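Local coordinates for Lin2722 protein (Listeria innocua, PDB 3DS8) that is of unknown function but has an alpha/beta-hydrolase fold and a probable serine-hydrolase triad, consistent with hydrolytic activity, at residues A[71-76]-A[108-113]. Residues are numbered along the deposited sequence; the frame is centred on the assembly and turned at random.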
# COMPACT_ATOMS: atom_id res chain seq x y z
N ALA A 71 -15.22 -5.35 -0.23
CA ALA A 71 -15.00 -6.12 1.00
C ALA A 71 -13.98 -5.49 1.93
O ALA A 71 -13.23 -4.56 1.58
CB ALA A 71 -14.59 -7.61 0.62
N THR A 72 -13.90 -6.04 3.15
CA THR A 72 -13.04 -5.48 4.18
C THR A 72 -11.58 -5.75 3.85
O THR A 72 -11.24 -6.74 3.20
CB THR A 72 -13.32 -6.12 5.57
OG1 THR A 72 -12.94 -7.51 5.56
CG2 THR A 72 -14.81 -6.01 5.90
N PRO A 73 -10.70 -4.88 4.31
CA PRO A 73 -9.30 -5.07 3.98
C PRO A 73 -8.74 -6.36 4.56
O PRO A 73 -7.82 -6.93 3.95
CB PRO A 73 -8.62 -3.85 4.55
CG PRO A 73 -9.55 -3.20 5.45
CD PRO A 73 -10.95 -3.65 5.10
N ASP A 74 -9.26 -6.84 5.70
CA ASP A 74 -8.75 -8.11 6.20
C ASP A 74 -9.24 -9.29 5.37
O ASP A 74 -8.48 -10.27 5.19
CB ASP A 74 -8.93 -8.30 7.72
CG ASP A 74 -10.33 -8.24 8.18
OD1 ASP A 74 -11.17 -7.58 7.56
OD2 ASP A 74 -10.58 -8.81 9.28
N ASP A 75 -10.44 -9.21 4.80
CA ASP A 75 -10.85 -10.23 3.80
C ASP A 75 -9.97 -10.18 2.54
O ASP A 75 -9.49 -11.24 2.03
CB ASP A 75 -12.30 -10.09 3.42
CG ASP A 75 -13.23 -10.69 4.49
OD1 ASP A 75 -12.78 -11.47 5.33
OD2 ASP A 75 -14.39 -10.36 4.49
N TRP A 76 -9.71 -8.97 2.07
CA TRP A 76 -8.78 -8.80 0.94
C TRP A 76 -7.41 -9.44 1.23
O TRP A 76 -6.84 -10.13 0.38
CB TRP A 76 -8.61 -7.32 0.59
CG TRP A 76 -9.70 -6.77 -0.25
CD1 TRP A 76 -10.90 -7.32 -0.56
CD2 TRP A 76 -9.66 -5.50 -0.88
NE1 TRP A 76 -11.63 -6.45 -1.36
CE2 TRP A 76 -10.88 -5.33 -1.58
CE3 TRP A 76 -8.68 -4.49 -0.96
CZ2 TRP A 76 -11.17 -4.17 -2.31
CZ3 TRP A 76 -8.97 -3.35 -1.71
CH2 TRP A 76 -10.21 -3.19 -2.35
N LEU A 108 -2.58 -4.56 2.22
CA LEU A 108 -1.15 -4.81 2.29
C LEU A 108 -0.62 -4.79 3.73
O LEU A 108 0.37 -5.45 4.02
CB LEU A 108 -0.39 -3.81 1.42
CG LEU A 108 -0.52 -3.94 -0.10
CD1 LEU A 108 0.09 -2.73 -0.82
CD2 LEU A 108 0.11 -5.27 -0.59
N THR A 109 -1.18 -3.92 4.57
CA THR A 109 -0.73 -3.78 5.95
C THR A 109 -1.11 -5.04 6.78
O THR A 109 -0.28 -5.61 7.50
CB THR A 109 -1.30 -2.51 6.57
OG1 THR A 109 -0.86 -1.39 5.78
CG2 THR A 109 -0.86 -2.33 8.05
N TYR A 110 -2.32 -5.52 6.60
CA TYR A 110 -2.66 -6.84 7.15
C TYR A 110 -1.73 -7.92 6.61
O TYR A 110 -1.27 -8.78 7.35
CB TYR A 110 -4.11 -7.22 6.79
CG TYR A 110 -5.12 -6.64 7.71
CD1 TYR A 110 -5.28 -7.14 8.98
CD2 TYR A 110 -5.93 -5.58 7.30
CE1 TYR A 110 -6.23 -6.60 9.84
CE2 TYR A 110 -6.89 -5.04 8.15
CZ TYR A 110 -7.02 -5.54 9.41
OH TYR A 110 -7.98 -5.05 10.30
N TYR A 111 -1.44 -7.91 5.31
CA TYR A 111 -0.51 -8.92 4.72
C TYR A 111 0.88 -8.84 5.37
O TYR A 111 1.50 -9.84 5.71
CB TYR A 111 -0.44 -8.68 3.22
CG TYR A 111 0.35 -9.70 2.42
CD1 TYR A 111 -0.28 -10.76 1.78
CD2 TYR A 111 1.74 -9.56 2.27
CE1 TYR A 111 0.49 -11.67 1.01
CE2 TYR A 111 2.51 -10.45 1.52
CZ TYR A 111 1.88 -11.49 0.90
OH TYR A 111 2.67 -12.32 0.14
N ALA A 112 1.36 -7.62 5.57
CA ALA A 112 2.65 -7.39 6.18
C ALA A 112 2.70 -7.91 7.61
O ALA A 112 3.75 -8.46 8.04
CB ALA A 112 2.95 -5.89 6.17
N GLU A 113 1.61 -7.73 8.34
CA GLU A 113 1.56 -8.20 9.72
C GLU A 113 1.27 -9.68 9.88
O GLU A 113 1.72 -10.27 10.88
CB GLU A 113 0.59 -7.36 10.58
CG GLU A 113 1.11 -5.95 10.82
CD GLU A 113 0.36 -5.20 11.86
OE1 GLU A 113 -0.78 -5.60 12.18
OE2 GLU A 113 0.94 -4.20 12.40
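D74 CB lies over one face of the Y110 ring, with P73 packed beside it, joining the first turn of helix 73-91 to helix 103-114 in an alpha/beta-hydrolase fold; the latter helix begins at the probable nucleophile elbow.

The main interaction is CH-pi: D74 CB sits 3.7 Å from the Y110 ring centroid and only 9° off the normal. Y110 reaches this place with CG anti to its own carbonyl carbon, and its flat ring lets the D74 backbone come close, the CA atoms of D74 and Y110 being 6.3 Å apart, the nearest pair of the two segments. The ring also meets F161 and Y160 of helix 156-163.

Apolar packing continues beside it: P73 CB approaches Y110 CE2 at 4.2 Å. Proline fits the first turn of a helix, where its missing N-H costs no helical hydrogen bond, and its compact ring also touches N103 and L106.

No hydrogen bond joins the two segments. At the helix start T72 is the N-cap, a usual place for threonine, and its backbone O accepts a bond from W76 N at 2.9 Å. An acid such as D74 in this first turn is probably favoured by the helix dipole. Its carboxylate turns back, with CG between the backbone N and carbonyl carbon (chi1 59°). There T72 OG1 donates to D74 OD1 at 2.7 Å, arriving on the anti side and 32° out of the carboxylate plane.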